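Local coordinates for protein putative methylase (Clostridium difficile, PDB 3LDU) that binds GTP in the crystal and is probably an RNA-binding methyltransferase that modifies guanines of ribosomal RNA, at residues 58-63 / 178-183; 13-18 / 362-367; 138-143 / 232-237. All blocks are in the same frame, centred on the assembly; numbering follows the deposited sequence.

Interaction 1: residues 58-63 / 178-183. With GTP (guanosine-5'-triphosphate), chain B.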
# COMPACT_ATOMS: atom_id res chain seq x y z
N CYS A 58 3.68 -0.23 1.86
CA CYS A 58 2.78 -1.36 1.58
C CYS A 58 1.48 -1.36 2.39
O CYS A 58 0.65 -2.25 2.24
CB CYS A 58 3.53 -2.68 1.76
SG CYS A 58 4.88 -2.86 0.55
N ALA A 59 1.32 -0.36 3.25
CA ALA A 59 0.10 -0.22 4.03
C ALA A 59 -0.95 0.53 3.23
O ALA A 59 -0.63 1.51 2.56
CB ALA A 59 0.40 0.56 5.33
N GLU A 60 -2.20 0.10 3.31
CA GLU A 60 -3.26 0.83 2.62
C GLU A 60 -3.73 2.01 3.46
O GLU A 60 -4.31 2.96 2.93
CB GLU A 60 -4.45 -0.07 2.30
CG GLU A 60 -4.11 -1.23 1.39
CD GLU A 60 -3.62 -0.78 0.02
OE1 GLU A 60 -4.18 0.18 -0.54
OE2 GLU A 60 -2.67 -1.42 -0.50
N ARG A 61 -3.50 1.92 4.77
CA ARG A 61 -3.75 3.03 5.67
C ARG A 61 -3.29 2.67 7.07
O ARG A 61 -2.74 1.60 7.30
CB ARG A 61 -5.21 3.50 5.64
CG ARG A 61 -6.22 2.40 5.87
CD ARG A 61 -7.63 2.97 5.91
NE ARG A 61 -8.04 3.56 4.63
CZ ARG A 61 -8.03 4.86 4.37
NH1 ARG A 61 -8.42 5.30 3.18
NH2 ARG A 61 -7.61 5.72 5.29
N VAL A 62 -3.39 3.64 7.98
CA VAL A 62 -2.90 3.45 9.33
C VAL A 62 -4.03 3.79 10.28
O VAL A 62 -4.50 4.93 10.30
CB VAL A 62 -1.69 4.35 9.62
CG1 VAL A 62 -1.27 4.22 11.10
CG2 VAL A 62 -0.53 4.02 8.68
N HIS A 63 -4.49 2.79 11.03
CA HIS A 63 -5.58 2.96 11.99
C HIS A 63 -5.05 3.00 13.42
O HIS A 63 -4.16 2.24 13.79
CB HIS A 63 -6.56 1.79 11.91
CG HIS A 63 -7.30 1.70 10.61
ND1 HIS A 63 -8.54 2.25 10.43
CD2 HIS A 63 -6.97 1.11 9.43
CE1 HIS A 63 -8.95 2.01 9.19
NE2 HIS A 63 -8.01 1.31 8.57
N PRO A 178 -3.57 1.34 -14.03
CA PRO A 178 -2.27 1.30 -13.38
C PRO A 178 -2.29 0.32 -12.22
O PRO A 178 -3.32 0.21 -11.55
CB PRO A 178 -2.10 2.74 -12.84
CG PRO A 178 -3.21 3.54 -13.48
CD PRO A 178 -4.32 2.56 -13.68
N ILE A 179 -1.19 -0.39 -12.00
CA ILE A 179 -1.03 -1.21 -10.81
C ILE A 179 -1.11 -0.31 -9.58
O ILE A 179 -0.71 0.85 -9.63
CB ILE A 179 0.31 -1.97 -10.86
CG1 ILE A 179 0.44 -2.95 -9.69
CG2 ILE A 179 1.50 -1.02 -10.88
CD1 ILE A 179 1.64 -3.87 -9.85
N ARG A 180 -1.63 -0.83 -8.48
CA ARG A 180 -1.71 -0.04 -7.25
C ARG A 180 -0.30 0.28 -6.72
O ARG A 180 0.58 -0.58 -6.77
CB ARG A 180 -2.49 -0.84 -6.21
CG ARG A 180 -3.06 -0.01 -5.10
CD ARG A 180 -3.97 -0.89 -4.25
NE ARG A 180 -4.75 -0.11 -3.29
CZ ARG A 180 -6.03 0.22 -3.45
NH1 ARG A 180 -6.68 -0.15 -4.55
NH2 ARG A 180 -6.65 0.92 -2.52
N GLU A 181 -0.09 1.50 -6.23
CA GLU A 181 1.24 1.92 -5.76
C GLU A 181 1.80 1.03 -4.63
O GLU A 181 3.01 0.74 -4.58
CB GLU A 181 1.22 3.39 -5.29
CG GLU A 181 0.96 4.41 -6.39
CD GLU A 181 -0.52 4.71 -6.63
OE1 GLU A 181 -1.37 3.80 -6.44
OE2 GLU A 181 -0.83 5.86 -7.01
N THR A 182 0.94 0.62 -3.71
CA THR A 182 1.36 -0.22 -2.59
C THR A 182 1.79 -1.61 -3.08
O THR A 182 2.79 -2.16 -2.62
CB THR A 182 0.22 -0.41 -1.59
OG1 THR A 182 -0.98 -0.73 -2.30
CG2 THR A 182 0.02 0.88 -0.78
N LEU A 183 1.03 -2.16 -4.02
CA LEU A 183 1.39 -3.44 -4.62
C LEU A 183 2.74 -3.33 -5.33
O LEU A 183 3.61 -4.18 -5.17
CB LEU A 183 0.31 -3.90 -5.58
CG LEU A 183 0.56 -5.20 -6.34
CD1 LEU A 183 0.79 -6.33 -5.36
CD2 LEU A 183 -0.62 -5.52 -7.24
PG GTP B . 1.48 0.70 -14.43
O1G GTP B . 2.99 0.64 -14.45
O2G GTP B . 1.02 0.76 -12.99
O3G GTP B . 0.97 1.95 -15.11
O3B GTP B . 0.91 -0.62 -15.16
PB GTP B . 0.22 -0.51 -16.62
O1B GTP B . -1.28 -0.49 -16.42
O2B GTP B . 0.64 0.76 -17.32
O3A GTP B . 0.60 -1.80 -17.51
PA GTP B . -0.63 -2.48 -18.32
O1A GTP B . -1.42 -1.38 -19.00
O2A GTP B . -1.53 -3.26 -17.39
O5' GTP B . -0.02 -3.41 -19.47
C5' GTP B . 1.36 -3.35 -19.65
C4' GTP B . 1.66 -2.26 -20.66
O4' GTP B . 2.39 -2.89 -21.68
C3' GTP B . 0.47 -1.59 -21.35
O3' GTP B . 0.55 -0.21 -21.10
C2' GTP B . 0.66 -1.84 -22.85
O2' GTP B . 0.56 -0.66 -23.62
C1' GTP B . 2.09 -2.29 -22.91
N9 GTP B . 2.42 -3.28 -23.95
C8 GTP B . 1.65 -4.24 -24.56
N7 GTP B . 2.46 -4.90 -25.43
C5 GTP B . 3.71 -4.37 -25.38
C6 GTP B . 4.89 -4.65 -26.04
O6 GTP B . 4.96 -5.56 -26.89
N1 GTP B . 6.01 -3.90 -25.74
C2 GTP B . 5.95 -2.89 -24.80
N2 GTP B . 7.05 -2.20 -24.53
N3 GTP B . 4.77 -2.59 -24.13
C4 GTP B . 3.68 -3.34 -24.44

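Interaction 2: residues 13-18 / 362-367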
# COMPACT_ATOMS: atom_id res chain seq x y z
N CYS A 13 -3.55 -4.36 4.48
CA CYS A 13 -2.78 -4.48 3.25
C CYS A 13 -3.45 -5.54 2.41
O CYS A 13 -4.26 -6.31 2.90
CB CYS A 13 -1.35 -4.92 3.55
SG CYS A 13 -1.23 -6.54 4.41
N PHE A 14 -3.11 -5.58 1.13
CA PHE A 14 -3.67 -6.63 0.30
C PHE A 14 -3.12 -7.99 0.71
O PHE A 14 -2.01 -8.09 1.24
CB PHE A 14 -3.49 -6.32 -1.19
CG PHE A 14 -4.55 -5.39 -1.72
CD1 PHE A 14 -4.36 -4.02 -1.71
CD2 PHE A 14 -5.76 -5.89 -2.17
CE1 PHE A 14 -5.35 -3.17 -2.18
CE2 PHE A 14 -6.75 -5.04 -2.64
CZ PHE A 14 -6.54 -3.68 -2.65
N PHE A 15 -3.91 -9.04 0.52
CA PHE A 15 -3.47 -10.39 0.85
C PHE A 15 -2.21 -10.71 0.07
O PHE A 15 -2.15 -10.46 -1.13
CB PHE A 15 -4.57 -11.41 0.56
CG PHE A 15 -5.84 -11.15 1.32
CD1 PHE A 15 -5.82 -10.95 2.69
CD2 PHE A 15 -7.06 -11.11 0.67
CE1 PHE A 15 -6.98 -10.71 3.39
CE2 PHE A 15 -8.24 -10.88 1.37
CZ PHE A 15 -8.19 -10.67 2.73
N GLY A 16 -1.21 -11.25 0.75
CA GLY A 16 0.07 -11.56 0.13
C GLY A 16 1.11 -10.48 0.38
O GLY A 16 2.29 -10.66 0.11
N MSE A 17 0.66 -9.36 0.93
CA MSE A 17 1.54 -8.23 1.25
C MSE A 17 1.98 -8.17 2.72
O MSE A 17 2.80 -7.32 3.09
CB MSE A 17 0.84 -6.91 0.90
CG MSE A 17 0.49 -6.80 -0.55
SE MSE A 17 2.05 -6.23 -1.55
CE MSE A 17 3.14 -7.88 -1.64
N GLU A 18 1.46 -9.08 3.54
CA GLU A 18 1.69 -9.06 4.99
C GLU A 18 3.16 -9.15 5.39
O GLU A 18 3.61 -8.46 6.30
CB GLU A 18 0.91 -10.17 5.70
CG GLU A 18 -0.60 -10.09 5.53
CD GLU A 18 -1.11 -10.83 4.30
OE1 GLU A 18 -0.30 -11.23 3.43
OE2 GLU A 18 -2.34 -11.01 4.21
N LYS A 362 0.95 -15.57 -4.67
CA LYS A 362 -0.41 -15.11 -4.90
C LYS A 362 -0.60 -13.72 -4.29
O LYS A 362 -0.34 -13.51 -3.10
CB LYS A 362 -1.43 -16.09 -4.32
CG LYS A 362 -2.87 -15.62 -4.46
CD LYS A 362 -3.87 -16.65 -3.93
CE LYS A 362 -3.79 -17.96 -4.70
NZ LYS A 362 -4.95 -18.85 -4.40
N LEU A 363 -1.06 -12.78 -5.11
CA LEU A 363 -1.20 -11.38 -4.71
C LEU A 363 -2.50 -10.80 -5.27
O LEU A 363 -3.24 -11.50 -5.95
CB LEU A 363 -0.01 -10.55 -5.20
CG LEU A 363 1.37 -10.92 -4.65
CD1 LEU A 363 2.46 -10.20 -5.41
CD2 LEU A 363 1.43 -10.57 -3.17
N TYR A 364 -2.76 -9.53 -4.99
CA TYR A 364 -4.04 -8.92 -5.39
C TYR A 364 -3.99 -7.46 -5.85
O TYR A 364 -3.51 -6.59 -5.12
CB TYR A 364 -5.06 -9.04 -4.25
CG TYR A 364 -5.71 -10.39 -4.15
CD1 TYR A 364 -5.91 -10.99 -2.91
CD2 TYR A 364 -6.13 -11.07 -5.28
CE1 TYR A 364 -6.51 -12.23 -2.81
CE2 TYR A 364 -6.73 -12.31 -5.19
CZ TYR A 364 -6.91 -12.88 -3.95
OH TYR A 364 -7.51 -14.12 -3.85
N ASN A 365 -4.49 -7.21 -7.06
CA ASN A 365 -5.01 -5.89 -7.41
C ASN A 365 -6.51 -5.92 -7.11
O ASN A 365 -7.33 -5.69 -8.00
CB ASN A 365 -4.80 -5.57 -8.90
CG ASN A 365 -3.45 -4.90 -9.19
OD1 ASN A 365 -3.25 -3.69 -8.94
ND2 ASN A 365 -2.53 -5.67 -9.77
N GLY A 366 -6.86 -6.24 -5.86
CA GLY A 366 -8.25 -6.33 -5.45
C GLY A 366 -9.11 -7.22 -6.33
O GLY A 366 -9.12 -8.44 -6.17
N MSE A 367 -9.84 -6.59 -7.25
CA MSE A 367 -10.76 -7.30 -8.14
C MSE A 367 -10.07 -8.34 -9.02
O MSE A 367 -10.72 -9.13 -9.70
CB MSE A 367 -11.53 -6.30 -9.01
CG MSE A 367 -12.73 -6.89 -9.74
SE MSE A 367 -14.18 -7.38 -8.52
CE MSE A 367 -15.22 -8.50 -9.74

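Interaction 3: residues 138-143 / 232-237. With FMT (formic acid), chain C.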
# COMPACT_ATOMS: atom_id res chain seq x y z
N GLU A 138 -20.70 19.21 16.10
CA GLU A 138 -19.66 18.49 15.38
C GLU A 138 -19.08 19.41 14.30
O GLU A 138 -19.28 19.18 13.10
CB GLU A 138 -20.22 17.23 14.71
CG GLU A 138 -20.32 15.99 15.62
CD GLU A 138 -20.59 14.70 14.83
OE1 GLU A 138 -19.66 14.20 14.14
OE2 GLU A 138 -21.73 14.19 14.90
N ASP A 139 -18.35 20.44 14.71
CA ASP A 139 -17.92 21.47 13.76
C ASP A 139 -16.41 21.65 13.62
O ASP A 139 -15.96 22.50 12.87
CB ASP A 139 -18.58 22.81 14.10
CG ASP A 139 -18.10 23.37 15.43
OD1 ASP A 139 -17.40 22.65 16.17
OD2 ASP A 139 -18.43 24.54 15.75
N LYS A 140 -15.62 20.85 14.35
CA LYS A 140 -14.17 20.99 14.29
C LYS A 140 -13.56 19.90 13.41
O LYS A 140 -14.17 19.46 12.43
CB LYS A 140 -13.56 20.99 15.70
CG LYS A 140 -14.11 22.08 16.62
CD LYS A 140 -14.06 23.45 15.95
CE LYS A 140 -14.58 24.56 16.86
NZ LYS A 140 -13.68 24.77 18.03
N GLU A 141 -12.34 19.46 13.74
CA GLU A 141 -11.64 18.50 12.88
C GLU A 141 -12.19 17.07 12.96
O GLU A 141 -12.87 16.69 13.91
CB GLU A 141 -10.13 18.54 13.11
CG GLU A 141 -9.63 17.78 14.32
CD GLU A 141 -9.83 18.54 15.63
OE1 GLU A 141 -10.57 19.55 15.65
OE2 GLU A 141 -9.23 18.12 16.64
N LYS A 142 -11.87 16.28 11.93
CA LYS A 142 -12.52 14.98 11.70
C LYS A 142 -11.69 13.79 12.21
O LYS A 142 -10.48 13.71 11.98
CB LYS A 142 -12.80 14.84 10.19
CG LYS A 142 -13.58 13.61 9.76
CD LYS A 142 -13.82 13.65 8.24
CE LYS A 142 -14.28 12.30 7.70
NZ LYS A 142 -14.21 12.21 6.20
N TYR A 143 -12.37 12.89 12.92
CA TYR A 143 -11.82 11.63 13.45
C TYR A 143 -12.67 10.50 12.89
O TYR A 143 -13.67 10.11 13.51
CB TYR A 143 -11.90 11.63 14.99
CG TYR A 143 -11.00 12.66 15.64
CD1 TYR A 143 -9.78 12.29 16.20
CD2 TYR A 143 -11.36 14.01 15.66
CE1 TYR A 143 -8.95 13.25 16.79
CE2 TYR A 143 -10.53 14.96 16.24
CZ TYR A 143 -9.33 14.58 16.80
OH TYR A 143 -8.50 15.53 17.36
N LYS A 232 -4.35 17.25 11.48
CA LYS A 232 -5.21 18.30 12.03
C LYS A 232 -5.71 18.01 13.46
O LYS A 232 -6.36 18.86 14.07
CB LYS A 232 -6.41 18.56 11.12
CG LYS A 232 -6.04 18.92 9.69
CD LYS A 232 -7.29 19.14 8.85
CE LYS A 232 -6.95 19.51 7.42
NZ LYS A 232 -6.14 20.76 7.34
N TRP A 233 -5.40 16.83 13.99
CA TRP A 233 -5.93 16.44 15.30
C TRP A 233 -5.35 17.26 16.44
O TRP A 233 -4.14 17.28 16.64
CB TRP A 233 -5.66 14.97 15.57
CG TRP A 233 -6.46 14.03 14.73
CD1 TRP A 233 -7.40 14.35 13.79
CD2 TRP A 233 -6.40 12.59 14.77
NE1 TRP A 233 -7.92 13.20 13.23
CE2 TRP A 233 -7.32 12.11 13.81
CE3 TRP A 233 -5.66 11.67 15.52
CZ2 TRP A 233 -7.52 10.74 13.59
CZ3 TRP A 233 -5.86 10.33 15.30
CH2 TRP A 233 -6.78 9.87 14.34
N ARG A 234 -6.23 17.90 17.20
CA ARG A 234 -5.80 18.66 18.38
C ARG A 234 -5.24 17.74 19.46
O ARG A 234 -4.51 18.19 20.35
CB ARG A 234 -6.98 19.45 18.95
CG ARG A 234 -7.37 20.63 18.09
CD ARG A 234 -8.64 21.28 18.61
NE ARG A 234 -9.81 20.48 18.29
CZ ARG A 234 -10.93 20.44 19.01
NH1 ARG A 234 -11.04 21.17 20.13
NH2 ARG A 234 -11.93 19.68 18.62
N THR A 235 -5.58 16.46 19.39
CA THR A 235 -5.18 15.48 20.39
C THR A 235 -3.75 14.99 20.20
O THR A 235 -3.21 14.27 21.04
CB THR A 235 -6.13 14.25 20.41
OG1 THR A 235 -6.09 13.58 19.14
CG2 THR A 235 -7.56 14.69 20.69
N LEU A 236 -3.13 15.37 19.08
CA LEU A 236 -1.73 15.03 18.83
C LEU A 236 -0.85 16.26 19.01
O LEU A 236 -1.31 17.39 18.82
CB LEU A 236 -1.55 14.47 17.42
CG LEU A 236 -2.31 13.19 17.09
CD1 LEU A 236 -2.03 12.72 15.66
CD2 LEU A 236 -1.98 12.11 18.10
N ASP A 237 0.40 16.02 19.38
CA ASP A 237 1.41 17.08 19.44
C ASP A 237 1.88 17.37 18.02
O ASP A 237 2.53 16.54 17.40
CB ASP A 237 2.59 16.62 20.30
CG ASP A 237 3.74 17.61 20.30
OD1 ASP A 237 3.55 18.75 19.82
OD2 ASP A 237 4.83 17.26 20.79
C FMT C . -6.34 10.33 19.35
O1 FMT C . -5.53 10.18 20.27
O2 FMT C . -7.21 11.21 19.31

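Interaction 1: residues 58-63 / 178-183
The irregular 58-63 segment, between helix 48-55 and strand 63-70, runs up against the first turn of helix 181-189, its backbone coming closest where the CA of C58 lies 4.6 Å from the CA of T182. E60 carries the contact. Its CG stands anti to the carbonyl carbon and the chain bends at chi2 (-62°), which brings the carboxylate to R180 and T182 at once, one oxygen for each. R180, at the N-cap position, is extended from CG to NE and meets E60 tip to tip: NE donates to OE1 of E60 at 2.8 Å in a salt bridge, with a weak second bond from NH2 of R180 to the same oxygen. OE1 lies near the guanidinium plane, but the two planar groups are turned 59° apart, so NE reaches OE1 from above the carboxylate plane. OG1 of T182, held between N and the carbonyl carbon, donates to the syn lone pair of E60 OE2 at 2.6 Å. The methyl CG2 of T182 rests 3.5 Å from O of A59. One residue before R180, I179 N gives a 2.7 Å hydrogen bond to O2G of GTP. The short bonds to both oxygens of E60 should favour its ionised form, and they join the ferredoxin-like part of the chain to the helix whose preceding residues, P178 and I179, meet the GTP gamma-phosphate.

Interaction 2: residues 13-18 / 362-367
F14 lays its ring alongside the end of strand 359-365, where CD2 touches CB of Y364 at 3.8 Å and CE2 comes to 3.4 Å from CA of G366. The F14 and Y364 side chains cross at about a right angle, and the F14 ring, held by chi1 -82°, also meets the carbonyl O of Y364. F15, next along, goes to the Y364 ring instead: its CB and CD2 touch CD1 and CE1 of Y364, with CD2 to CE1 at 3.7 Å, each ring offering its edge near its own plane. Y364 is poorly ordered. Residues F14 to M17 form a type II beta turn, closed by M17 N to F14 O at 3.0 Å, just before helix 18-27 of the ferredoxin-like region; the partner is an edge strand of the methyltransferase sheet, antiparallel to 368-375. G16 sits in the turn at positive phi (99°), which lets its CA come to 3.8 Å from O of K362. Its N donates to OE1 of E18 at 2.8 Å, from above the carboxylate plane. On the buried side, the selenomethionine M17, bent at chi2 and chi3, brings CE to 3.5 Å from CD2 of L363, the two chains crossing at about a right angle. That same L363 methyl lies 3.4 Å from O of G16. No hydrogen bond crosses between the segments, and the carbonyl O of F15 is buried without a polar partner.

Interaction 3: residues 138-143 / 232-237
The touching parts of 138-143 and 232-237 run 77° apart, closest at the CA atoms of E141 and K232, 6.5 Å from each other, and W233 to L236 form a type I beta turn. E141 is the polar hub. Its CG takes the crowded position between N and the carbonyl carbon, lies against the carbonyl O of K232, and the bend at chi2 turns the carboxylate toward R234. NE of R234 is shared between both oxygens through their syn lone pairs, 2.9 Å from OE1 of E141, with a weak bond from NH2 to OE1; the carboxylate and guanidinium planes are steeply turned against each other. OE2 of E141 has two further donors. The OH of Y143 donates to the anti lone pair of E141 OE2 at 2.8 Å, and the backbone N of R234 comes from above the carboxylate plane, nearly straight at 170°. Such donors should favour the charged carboxylate. R234 NH2 has its stronger partner in the carbonyl of Y92, and one face of the guanidinium carries CG of K140. Next to this polar cluster the Y143 ring lies on W233 in an offset, face-to-face stack, its centroid 3.8 Å from that of the five-membered ring and the planes 20° apart; CE1 of Y143 is 3.3 Å from CD2 of W233. The indole is further fixed by NE1 donating to O of K142 at 2.9 Å. I158 of strand 153-159 touches both side chains. A formic acid, probably from the crystallisation liquor, takes a 2.6 Å hydrogen bond to its O2 from OG1 of T235. This is an interdomain junction far from the GTP site, joining the loop before strand 145-150 of the THUMP domain to the loop before helix 238-251 of the methyltransferase region.

Interactions 1 and 2 adjoin, their centres about 10 Å apart, and both join the ferredoxin-like region to the methyltransferase region: F14 of 13-18 packs on E60 and R180 of interaction 1, and N365 makes a weak hydrogen bond to R180 N. Interaction 1 is buried near the centre of the chain and relies on charge and hydrogen bonds, whereas interaction 2, partly buried, is apolar and aromatic. Interaction 3 is about 25 Å from interaction 1, centre to centre, and ties the THUMP domain to the methyltransferase region instead. More exposed, it combines both chemistries, pairing a carboxylate-guanidinium bridge with an aromatic stack. Interaction 1 alone includes residues that touch GTP.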